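Local coordinates for kinesin-like protein (Caenorhabditis elegans, PDB 5X3E) that is a kinesin-6 motor protein that probably couples binding and hydrolysis of ATP to force production along microtubules, at residues Q252-D257 with L391-K396; N226-D231 with L241-I246; I409-K414 with M422-F427; S59-L64 with E78-F83. All coordinates share one frame; numbering follows the deposited sequence.

Contacts 3 and 4 touch each other with centres 10 Å apart, and contacts 1 and 2 touch with centres 12 Å apart. Between the pairs, centres lie 27 to 37 Å apart. Along the chain contact 4 closes first, then contact 2, contact 1 and last contact 3. Contacts 1, 2 and 3 all reach the large mixed sheet of the motor domain: strands 243-248 and 254-256 are neighbours in it, and strand 404-411 belongs to its parallel part. Contact 4 sits in the separate four-stranded antiparallel sheet, which helix 418-424 of contact 3 covers, so the last helix packs between both sheets. Contacts 3 and 4 thus probably join the nucleotide-binding core to the neck-linker region.

Contact 1: residues Q252-D257 with L391-K396; sequences QQMYVD and LTHLFK. With SO4 (sulfate ion), chain C; SO4 (sulfate ion), chain M.
Strand 254-256 passes the C-terminal end of helix 390-394, with the CA atoms of Met254 and Leu394 5.7 Å apart. Met254 carries the contact. Its CG stands anti to the carbonyl carbon (chi1 -65°), and the bent chain runs across the last carbonyls of the helix, CB lying 3.2 Å from Leu394 O and CG 3.4 Å from His393 O. The sulfur then passes obliquely by the imidazole, SD 4.6 Å from the centre of the His393 ring, and the methyl ends on the lysine, CE 3.4 Å from Lys396 CD, the two chains crossing at about a right angle. Beyond, the branch tips of Leu394 and Val256 meet obliquely, CD1 to CG2 4.1 Å. The backbone is tied by Asn397, which bonds through its side chain to Met254 N and Gln252 O.

Two sulfates, probably from the crystallisation liquor, flank the contact. One lies at the edge of the His393 ring, where NE2 makes weak bonds to its O2 and O3; Lys396 NZ adds a weak bond to O2, and His248 and Arg387 bind the ion too. The other accepts from Val256 N. The Met254 thioether thus packs beside His393 and Lys396, whose basic ends bind a sulfate here, consistent with the microtubule-facing side of kinesins, where a basic surface would meet acidic tubulin.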
# COMPACT_ATOMS: atom_id res chain seq x y z
N GLN A 252 2.76 4.47 -19.55
CA GLN A 252 2.63 5.66 -18.72
C GLN A 252 2.43 5.34 -17.25
O GLN A 252 2.03 6.22 -16.47
CB GLN A 252 1.51 6.58 -19.23
CG GLN A 252 1.79 7.14 -20.61
CD GLN A 252 3.08 7.94 -20.66
OE1 GLN A 252 3.41 8.67 -19.72
NE2 GLN A 252 3.82 7.80 -21.75
N GLN A 253 2.72 4.11 -16.84
CA GLN A 253 2.58 3.70 -15.45
C GLN A 253 3.83 4.03 -14.65
O GLN A 253 4.96 3.82 -15.11
CB GLN A 253 2.31 2.19 -15.36
CG GLN A 253 0.98 1.77 -15.94
CD GLN A 253 -0.19 2.21 -15.07
OE1 GLN A 253 -0.19 1.99 -13.86
NE2 GLN A 253 -1.19 2.82 -15.69
N MET A 254 3.63 4.55 -13.44
CA MET A 254 4.76 4.91 -12.58
C MET A 254 5.43 3.66 -12.02
O MET A 254 4.78 2.64 -11.77
CB MET A 254 4.29 5.81 -11.44
CG MET A 254 3.76 7.15 -11.91
SD MET A 254 4.99 8.08 -12.85
CE MET A 254 4.04 8.39 -14.32
N TYR A 255 6.74 3.74 -11.83
CA TYR A 255 7.49 2.67 -11.18
C TYR A 255 8.82 3.22 -10.69
O TYR A 255 9.23 4.34 -11.02
CB TYR A 255 7.70 1.47 -12.11
CG TYR A 255 8.74 1.66 -13.21
CD1 TYR A 255 9.99 1.06 -13.12
CD2 TYR A 255 8.46 2.44 -14.33
CE1 TYR A 255 10.94 1.23 -14.13
CE2 TYR A 255 9.41 2.61 -15.35
CZ TYR A 255 10.65 2.01 -15.24
OH TYR A 255 11.58 2.17 -16.23
N VAL A 256 9.50 2.41 -9.88
CA VAL A 256 10.82 2.74 -9.35
C VAL A 256 11.84 2.01 -10.21
O VAL A 256 11.85 0.77 -10.26
CB VAL A 256 10.93 2.36 -7.86
CG1 VAL A 256 12.32 2.66 -7.34
CG2 VAL A 256 9.88 3.10 -7.03
N ASP A 257 12.70 2.78 -10.88
CA ASP A 257 13.56 2.28 -11.96
C ASP A 257 14.35 1.03 -11.55
O ASP A 257 14.16 -0.05 -12.12
CB ASP A 257 14.51 3.40 -12.41
CG ASP A 257 15.34 3.03 -13.62
OD1 ASP A 257 15.19 1.90 -14.14
OD2 ASP A 257 16.11 3.88 -14.09
N LEU A 391 6.66 11.48 -3.45
CA LEU A 391 5.63 10.53 -3.05
C LEU A 391 4.41 10.64 -3.96
O LEU A 391 3.89 9.64 -4.46
CB LEU A 391 5.23 10.77 -1.59
CG LEU A 391 4.08 9.92 -1.04
CD1 LEU A 391 4.43 8.44 -0.99
CD2 LEU A 391 3.66 10.43 0.33
N THR A 392 3.96 11.87 -4.20
CA THR A 392 2.78 12.08 -5.02
C THR A 392 3.04 11.75 -6.49
O THR A 392 2.14 11.31 -7.21
CB THR A 392 2.32 13.53 -4.87
OG1 THR A 392 2.12 13.81 -3.48
CG2 THR A 392 1.05 13.76 -5.59
N HIS A 393 4.28 11.94 -6.95
CA HIS A 393 4.63 11.58 -8.32
C HIS A 393 4.50 10.08 -8.54
O HIS A 393 4.02 9.63 -9.59
CB HIS A 393 6.05 12.06 -8.62
CG HIS A 393 6.45 11.96 -10.06
ND1 HIS A 393 7.77 11.86 -10.45
CD2 HIS A 393 5.72 11.95 -11.20
CE1 HIS A 393 7.84 11.79 -11.76
NE2 HIS A 393 6.61 11.84 -12.24
N LEU A 394 4.91 9.28 -7.55
CA LEU A 394 4.86 7.83 -7.66
C LEU A 394 3.43 7.31 -7.82
O LEU A 394 3.22 6.25 -8.42
CB LEU A 394 5.52 7.20 -6.44
CG LEU A 394 5.59 5.68 -6.35
CD1 LEU A 394 6.33 5.10 -7.55
CD2 LEU A 394 6.26 5.27 -5.05
N PHE A 395 2.44 8.04 -7.32
CA PHE A 395 1.04 7.64 -7.44
C PHE A 395 0.26 8.54 -8.39
O PHE A 395 -0.93 8.79 -8.20
CB PHE A 395 0.39 7.59 -6.05
CG PHE A 395 1.13 6.72 -5.08
CD1 PHE A 395 1.27 5.36 -5.33
CD2 PHE A 395 1.71 7.26 -3.95
CE1 PHE A 395 1.97 4.55 -4.45
CE2 PHE A 395 2.41 6.45 -3.06
CZ PHE A 395 2.54 5.10 -3.32
N LYS A 396 0.94 9.04 -9.43
CA LYS A 396 0.30 9.89 -10.42
C LYS A 396 -0.93 9.22 -11.03
O LYS A 396 -1.99 9.84 -11.15
CB LYS A 396 1.31 10.28 -11.50
CG LYS A 396 0.69 10.77 -12.79
CD LYS A 396 1.72 10.89 -13.89
CE LYS A 396 1.17 10.46 -15.24
NZ LYS A 396 2.23 10.33 -16.27
S SO4 C . 7.88 -0.56 -8.45
O1 SO4 C . 7.18 -1.14 -9.60
O2 SO4 C . 6.99 -0.53 -7.29
O3 SO4 C . 8.29 0.80 -8.77
O4 SO4 C . 9.06 -1.35 -8.14
S SO4 M . 6.76 11.66 -15.69
O1 SO4 M . 7.61 10.51 -15.37
O2 SO4 M . 5.39 11.42 -15.26
O3 SO4 M . 7.30 12.84 -15.03
O4 SO4 M . 6.77 11.89 -17.13

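Contact 2: residues N226-D231 with L241-I246; sequences NNYCYD and LTKREI. With SO4 (sulfate ion), chain L.
This is a loosely zipped beta-hairpin contact between strands 228-231 and 243-248, toward one end of the large mixed sheet. One direct backbone bond joins the segments: Arg244 N donates to Cys229 O at 2.6 Å, bent at the hydrogen (136°) but nearly along the C=O axis. Water fills in on both sides of it. One molecule accepts from Cys229 N and donates to Arg244 O, while a second accepts from Asp231 N and from Arg244 NE, in the plane of the guanidinium at its edge, and donates to Thr242 O.

Lys243 does the most distinctive work. Its extended chain lays CE over the centre of the Tyr228 ring (3.8 Å from the centroid), and the bend at the last torsion turns NZ off-centre, still a cation-pi partner, toward Tyr230. There NZ donates to Tyr230 OH at 2.7 Å, the lysine running alongside that tyrosine. Farther back along the same edge, Tyr230 CD1 rests 3.8 Å from Leu241 CB, the two side chains crossing at about a right angle. Cys229 CB meets the tip of Ile246, CD1, at 4.1 Å. The Asp231 carboxylate is held by the backbone N of Lys260 and of Leu233.

With strand 213-225 before it and strand 254-256 after, this hairpin continues an antiparallel meander, part of the kinesin motor-domain sheet.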
# COMPACT_ATOMS: atom_id res chain seq x y z
N ASN A 226 13.09 11.71 2.84
CA ASN A 226 13.78 12.96 2.54
C ASN A 226 13.83 13.23 1.03
O ASN A 226 14.88 13.55 0.47
CB ASN A 226 15.19 12.98 3.13
CG ASN A 226 15.69 14.38 3.43
OD1 ASN A 226 15.28 15.35 2.77
ND2 ASN A 226 16.57 14.50 4.41
N ASN A 227 12.67 13.09 0.38
CA ASN A 227 12.49 13.31 -1.06
C ASN A 227 13.40 12.42 -1.91
O ASN A 227 13.57 12.67 -3.11
CB ASN A 227 12.69 14.78 -1.44
CG ASN A 227 11.76 15.22 -2.56
OD1 ASN A 227 10.58 14.85 -2.58
ND2 ASN A 227 12.29 15.99 -3.50
N TYR A 228 13.96 11.37 -1.32
CA TYR A 228 14.74 10.38 -2.04
C TYR A 228 14.04 9.03 -1.92
O TYR A 228 13.37 8.75 -0.92
CB TYR A 228 16.17 10.28 -1.51
CG TYR A 228 17.04 11.47 -1.87
CD1 TYR A 228 17.06 11.97 -3.17
CD2 TYR A 228 17.83 12.09 -0.91
CE1 TYR A 228 17.86 13.06 -3.50
CE2 TYR A 228 18.62 13.17 -1.24
CZ TYR A 228 18.63 13.66 -2.53
OH TYR A 228 19.43 14.73 -2.86
N CYS A 229 14.19 8.21 -2.95
CA CYS A 229 13.49 6.94 -3.04
C CYS A 229 14.49 5.79 -2.94
O CYS A 229 15.47 5.75 -3.68
CB CYS A 229 12.70 6.86 -4.33
SG CYS A 229 11.69 5.40 -4.43
N TYR A 230 14.20 4.83 -2.06
CA TYR A 230 15.09 3.70 -1.81
C TYR A 230 14.34 2.38 -1.92
O TYR A 230 13.19 2.26 -1.49
CB TYR A 230 15.73 3.78 -0.42
CG TYR A 230 16.52 5.04 -0.17
CD1 TYR A 230 17.86 5.11 -0.52
CD2 TYR A 230 15.93 6.16 0.40
CE1 TYR A 230 18.59 6.26 -0.30
CE2 TYR A 230 16.65 7.31 0.62
CZ TYR A 230 17.99 7.36 0.27
OH TYR A 230 18.72 8.50 0.48
N ASP A 231 15.00 1.38 -2.50
CA ASP A 231 14.47 0.03 -2.59
C ASP A 231 14.95 -0.76 -1.38
O ASP A 231 16.13 -1.14 -1.30
CB ASP A 231 14.90 -0.63 -3.91
CG ASP A 231 14.51 -2.09 -3.99
OD1 ASP A 231 15.09 -2.82 -4.83
OD2 ASP A 231 13.61 -2.52 -3.22
N LEU A 241 22.13 1.97 0.74
CA LEU A 241 21.04 1.82 -0.21
C LEU A 241 21.18 2.86 -1.31
O LEU A 241 21.50 4.02 -1.04
CB LEU A 241 19.66 1.94 0.46
CG LEU A 241 19.13 0.86 1.40
CD1 LEU A 241 19.74 1.06 2.76
CD2 LEU A 241 17.64 1.01 1.50
N THR A 242 20.96 2.43 -2.55
CA THR A 242 21.09 3.31 -3.70
C THR A 242 19.83 4.15 -3.87
O THR A 242 18.71 3.65 -3.77
CB THR A 242 21.32 2.47 -4.96
OG1 THR A 242 22.35 1.50 -4.70
CG2 THR A 242 21.73 3.35 -6.13
N LYS A 243 20.02 5.44 -4.15
CA LYS A 243 18.89 6.28 -4.49
C LYS A 243 18.27 5.79 -5.79
O LYS A 243 18.97 5.35 -6.70
CB LYS A 243 19.32 7.74 -4.62
CG LYS A 243 19.93 8.33 -3.36
CD LYS A 243 20.14 9.83 -3.51
CE LYS A 243 20.92 10.40 -2.32
NZ LYS A 243 20.54 9.77 -1.02
N ARG A 244 16.95 5.86 -5.87
CA ARG A 244 16.24 5.30 -7.01
C ARG A 244 15.35 6.37 -7.64
O ARG A 244 14.85 7.27 -6.95
CB ARG A 244 15.40 4.11 -6.60
CG ARG A 244 16.19 2.97 -5.98
CD ARG A 244 17.14 2.32 -6.97
NE ARG A 244 17.91 1.24 -6.35
CZ ARG A 244 18.87 0.55 -6.96
NH1 ARG A 244 19.18 0.82 -8.22
NH2 ARG A 244 19.51 -0.41 -6.31
N GLU A 245 15.17 6.27 -8.95
CA GLU A 245 14.46 7.27 -9.72
C GLU A 245 13.02 6.82 -9.94
O GLU A 245 12.77 5.66 -10.30
CB GLU A 245 15.16 7.51 -11.06
CG GLU A 245 14.55 8.62 -11.90
CD GLU A 245 15.32 9.92 -11.79
OE1 GLU A 245 16.28 9.98 -11.00
OE2 GLU A 245 14.97 10.88 -12.51
N ILE A 246 12.08 7.73 -9.71
CA ILE A 246 10.67 7.47 -9.96
C ILE A 246 10.35 7.94 -11.37
O ILE A 246 10.49 9.12 -11.69
CB ILE A 246 9.79 8.18 -8.91
CG1 ILE A 246 9.93 7.48 -7.56
CG2 ILE A 246 8.34 8.22 -9.36
CD1 ILE A 246 9.42 8.28 -6.38
S SO4 L . 23.68 6.83 -5.06
O1 SO4 L . 23.03 6.13 -3.96
O2 SO4 L . 22.91 8.03 -5.38
O3 SO4 L . 25.03 7.21 -4.66
O4 SO4 L . 23.76 5.95 -6.22
O HOH W 1 15.83 8.80 -5.08
O HOH W 2 17.65 1.09 -3.47

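Contact 3: residues I409-K414 with M422-F427; sequences ICVNPK and MSALAF
Close, mostly apolar packing at Ala424 gives way here to a turn that swings clear of residues 422-427. Strand 404-411 offers Ile409 and Val411, two residues apart and pointing the same way, to the end of helix 418-424. The small methyl of Ala424 sits between them: its CB is 3.8 Å from Ile409 CG2 and 3.9 Å from Val411 CG1. Ile409 CG2 also lies 3.3 Å from the carbonyl oxygen, Ala424 O. The CG1-CD1 branch of the isoleucine reaches Phe427, CD1 meeting Phe427 CB at 3.9 Å and approaching the aromatic ring obliquely. Val411 completes the row, its CG1 against Leu425 CD2 at 4.1 Å, the two side chains crossing at about a right angle.

Past Val411 the packing stops. Asn412, Pro413 and the exposed Lys414 touch nothing of residues 422-427; instead they fold on themselves in an Asx turn, Lys414 N donating to Asn412 OD1 at 2.9 Å with the hydrogen well aimed (160°) but the donor above the carbonyl plane. Asn412 ND2 is taken by Gly123 O, in what is probably the P-loop, while Asn412 O stays tied to the side chain of Asn421, earlier in the helix.

Strand 404-411 runs between the parallel strands 37-42 and 114-119. Tyr119 of the latter meets the Phe427 ring edge-to-face, Leu425 reaches Cys40 of the former, and Met422 and Leu425 touch Lys79 and Phe81 of strand 79-82.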
# COMPACT_ATOMS: atom_id res chain seq x y z
N ILE A 409 -7.38 7.36 7.88
CA ILE A 409 -6.88 8.38 8.80
C ILE A 409 -6.92 7.80 10.20
O ILE A 409 -7.99 7.58 10.77
CB ILE A 409 -7.71 9.67 8.72
CG1 ILE A 409 -7.75 10.19 7.28
CG2 ILE A 409 -7.14 10.72 9.65
CD1 ILE A 409 -6.40 10.57 6.75
N CYS A 410 -5.74 7.55 10.77
CA CYS A 410 -5.63 7.11 12.15
C CYS A 410 -5.46 8.33 13.05
O CYS A 410 -4.59 9.17 12.79
CB CYS A 410 -4.44 6.16 12.31
SG CYS A 410 -4.59 4.62 11.36
N VAL A 411 -6.27 8.43 14.10
CA VAL A 411 -6.22 9.58 14.99
C VAL A 411 -6.28 9.10 16.44
O VAL A 411 -6.95 8.12 16.75
CB VAL A 411 -7.36 10.59 14.72
CG1 VAL A 411 -7.15 11.30 13.39
CG2 VAL A 411 -8.69 9.90 14.75
N ASN A 412 -5.55 9.80 17.32
CA ASN A 412 -5.57 9.49 18.73
C ASN A 412 -6.52 10.44 19.45
O ASN A 412 -6.35 11.67 19.34
CB ASN A 412 -4.17 9.60 19.33
CG ASN A 412 -4.06 8.94 20.70
OD1 ASN A 412 -4.94 9.09 21.54
ND2 ASN A 412 -2.98 8.19 20.91
N PRO A 413 -7.52 9.93 20.18
CA PRO A 413 -8.45 10.82 20.88
C PRO A 413 -7.84 11.55 22.07
O PRO A 413 -8.53 12.38 22.67
CB PRO A 413 -9.56 9.86 21.35
CG PRO A 413 -9.37 8.60 20.56
CD PRO A 413 -7.90 8.52 20.30
N LYS A 414 -6.60 11.26 22.43
CA LYS A 414 -5.97 11.92 23.56
C LYS A 414 -5.94 13.43 23.32
O LYS A 414 -5.67 13.88 22.19
CB LYS A 414 -4.56 11.38 23.79
CG LYS A 414 -4.22 11.18 25.26
CD LYS A 414 -2.94 10.38 25.47
CE LYS A 414 -2.68 10.16 26.96
NZ LYS A 414 -1.47 9.34 27.21
N MET A 422 -6.55 17.92 13.95
CA MET A 422 -7.21 18.90 13.10
C MET A 422 -6.68 18.85 11.68
O MET A 422 -7.44 19.05 10.72
CB MET A 422 -7.04 20.30 13.69
CG MET A 422 -7.86 20.52 14.94
SD MET A 422 -9.61 20.43 14.56
CE MET A 422 -9.70 21.60 13.21
N SER A 423 -5.38 18.59 11.52
CA SER A 423 -4.81 18.44 10.19
C SER A 423 -5.14 17.07 9.60
O SER A 423 -5.37 16.96 8.39
CB SER A 423 -3.29 18.63 10.25
OG SER A 423 -2.69 17.61 11.03
N ALA A 424 -5.16 16.03 10.43
CA ALA A 424 -5.44 14.69 9.94
C ALA A 424 -6.89 14.55 9.50
O ALA A 424 -7.19 13.84 8.53
CB ALA A 424 -5.11 13.66 11.02
N LEU A 425 -7.81 15.22 10.20
CA LEU A 425 -9.22 15.17 9.84
C LEU A 425 -9.55 16.12 8.69
O LEU A 425 -10.67 16.06 8.18
CB LEU A 425 -10.09 15.50 11.06
CG LEU A 425 -10.01 14.55 12.26
CD1 LEU A 425 -10.78 15.13 13.43
CD2 LEU A 425 -10.53 13.17 11.92
N ALA A 426 -8.62 16.98 8.29
CA ALA A 426 -8.83 17.82 7.12
C ALA A 426 -8.93 17.01 5.83
O ALA A 426 -9.44 17.53 4.83
CB ALA A 426 -7.71 18.85 6.99
N PHE A 427 -8.46 15.76 5.83
CA PHE A 427 -8.64 14.87 4.69
C PHE A 427 -10.08 14.42 4.51
O PHE A 427 -10.36 13.63 3.60
CB PHE A 427 -7.74 13.64 4.85
CG PHE A 427 -6.31 13.87 4.44
CD1 PHE A 427 -5.95 13.88 3.10
CD2 PHE A 427 -5.32 14.07 5.39
CE1 PHE A 427 -4.64 14.08 2.72
CE2 PHE A 427 -4.01 14.27 5.01
CZ PHE A 427 -3.67 14.27 3.67

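Contact 4: residues S59-L64 with E78-F83; sequences SIQTVL and EKVFRF
Strands 59-62 and 79-82 run antiparallel, their axes 161° apart, joined by three backbone bonds and one from a side chain. Ile60 and Phe81 form the hydrogen-bonded pair: Phe81 N gives a nearly straight bond to Ile60 O at 2.8 Å, and Ile60 N returns one to Phe81 O at 2.9 Å, lying in the carbonyl plane. One step on, Lys79 O takes two donors. Thr62 N comes in at 2.8 Å nearly along the C=O axis, while the hydroxyl of the same residue, Thr62 OG1, approaches at 2.9 Å from 44° above the carbonyl plane. The threonine torsion makes this possible, setting OG1 beside its own backbone N (chi1 -49°), so that one oxygen is gripped from two directions.

Other backbone groups pair with the outer strands and their ends. Gln61 pairs with Ile53 and Val63 with Ser51 on one flank; Glu78 pairs with Ile434, Val80 with Gln432 and Arg82 with Glu430 on the other. Strand 430-433, one of the two outer strands, follows the last helix, near where the neck linker begins in kinesins, by analogy. Side chains of Ser59, Gln61, Val80 and Arg82 share one face; those of Ile60 and Phe81 are buried on the other, Ile60 against Cys40 and Leu42, Phe81 against Leu425. At the frayed end Leu64 CD1 rests 3.8 Å from Glu78 CG, a leucine methyl against the aliphatic part of the exposed glutamate.

The chemistry thus combines a doubly accepting Lys79 O, which fixes the threonine hydroxyl, with an apolar Ile60 and Phe81 face turned to the protein interior.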
# COMPACT_ATOMS: atom_id res chain seq x y z
N SER A 59 -19.18 9.96 11.21
CA SER A 59 -18.91 11.34 11.57
C SER A 59 -18.12 11.40 12.87
O SER A 59 -18.20 10.50 13.71
CB SER A 59 -20.21 12.15 11.72
OG SER A 59 -21.01 12.05 10.56
N ILE A 60 -17.38 12.50 13.04
CA ILE A 60 -16.52 12.71 14.20
C ILE A 60 -16.58 14.18 14.59
O ILE A 60 -16.50 15.06 13.72
CB ILE A 60 -15.06 12.30 13.91
CG1 ILE A 60 -14.90 10.78 14.00
CG2 ILE A 60 -14.09 12.99 14.85
CD1 ILE A 60 -13.48 10.33 13.86
N GLN A 61 -16.73 14.45 15.88
CA GLN A 61 -16.82 15.81 16.39
C GLN A 61 -15.55 16.20 17.14
O GLN A 61 -15.01 15.41 17.92
CB GLN A 61 -18.01 15.97 17.33
CG GLN A 61 -18.13 17.37 17.91
CD GLN A 61 -19.31 17.52 18.84
OE1 GLN A 61 -19.20 18.12 19.90
NE2 GLN A 61 -20.45 16.96 18.44
N THR A 62 -15.09 17.42 16.91
CA THR A 62 -13.94 17.98 17.60
C THR A 62 -14.33 18.46 19.00
O THR A 62 -15.45 18.93 19.23
CB THR A 62 -13.37 19.14 16.78
OG1 THR A 62 -13.20 18.71 15.42
CG2 THR A 62 -12.04 19.58 17.32
N VAL A 63 -13.39 18.35 19.95
CA VAL A 63 -13.64 18.70 21.35
C VAL A 63 -12.44 19.46 21.90
O VAL A 63 -11.35 18.89 22.04
CB VAL A 63 -13.92 17.46 22.22
CG1 VAL A 63 -14.07 17.86 23.68
CG2 VAL A 63 -15.16 16.71 21.72
N LEU A 64 -12.62 20.74 22.20
CA LEU A 64 -11.57 21.52 22.83
C LEU A 64 -11.26 20.96 24.22
O LEU A 64 -12.18 20.78 25.03
CB LEU A 64 -11.97 22.99 22.96
CG LEU A 64 -11.66 23.96 21.82
CD1 LEU A 64 -12.32 23.50 20.53
CD2 LEU A 64 -12.15 25.35 22.18
N GLU A 78 -15.22 22.09 17.84
CA GLU A 78 -15.88 23.14 17.08
C GLU A 78 -16.01 22.81 15.59
O GLU A 78 -16.50 23.63 14.81
CB GLU A 78 -15.14 24.47 17.27
CG GLU A 78 -15.28 25.06 18.66
CD GLU A 78 -14.55 26.38 18.80
OE1 GLU A 78 -13.77 26.72 17.89
OE2 GLU A 78 -14.77 27.08 19.82
N LYS A 79 -15.58 21.61 15.20
CA LYS A 79 -15.75 21.14 13.83
C LYS A 79 -16.25 19.71 13.83
O LYS A 79 -15.97 18.93 14.74
CB LYS A 79 -14.44 21.23 13.02
CG LYS A 79 -14.05 22.64 12.60
CD LYS A 79 -12.76 22.63 11.80
CE LYS A 79 -12.26 24.04 11.50
NZ LYS A 79 -10.89 24.05 10.91
N VAL A 80 -16.99 19.37 12.77
CA VAL A 80 -17.53 18.03 12.57
C VAL A 80 -17.07 17.54 11.21
O VAL A 80 -17.24 18.23 10.20
CB VAL A 80 -19.07 18.02 12.67
CG1 VAL A 80 -19.60 16.64 12.32
CG2 VAL A 80 -19.50 18.42 14.06
N PHE A 81 -16.48 16.34 11.18
CA PHE A 81 -15.92 15.80 9.95
C PHE A 81 -16.68 14.54 9.54
O PHE A 81 -17.01 13.71 10.38
CB PHE A 81 -14.44 15.49 10.14
CG PHE A 81 -13.60 16.70 10.38
CD1 PHE A 81 -13.19 17.03 11.66
CD2 PHE A 81 -13.24 17.53 9.33
CE1 PHE A 81 -12.41 18.15 11.88
CE2 PHE A 81 -12.46 18.65 9.54
CZ PHE A 81 -12.05 18.96 10.82
N ARG A 82 -16.92 14.41 8.24
CA ARG A 82 -17.65 13.28 7.69
C ARG A 82 -16.71 12.41 6.88
O ARG A 82 -16.01 12.90 5.98
CB ARG A 82 -18.82 13.76 6.83
CG ARG A 82 -19.71 12.65 6.33
CD ARG A 82 -20.98 13.20 5.69
NE ARG A 82 -21.84 12.14 5.18
CZ ARG A 82 -22.74 11.50 5.93
NH1 ARG A 82 -23.49 10.54 5.40
NH2 ARG A 82 -22.89 11.81 7.21
N PHE A 83 -16.69 11.12 7.19
CA PHE A 83 -15.90 10.13 6.47
C PHE A 83 -16.82 9.04 5.95
O PHE A 83 -17.98 8.91 6.36
CB PHE A 83 -14.82 9.52 7.38
CG PHE A 83 -13.85 10.51 7.92
CD1 PHE A 83 -12.73 10.88 7.19
CD2 PHE A 83 -14.05 11.08 9.17
CE1 PHE A 83 -11.83 11.80 7.69
CE2 PHE A 83 -13.16 12.00 9.67
CZ PHE A 83 -12.05 12.36 8.93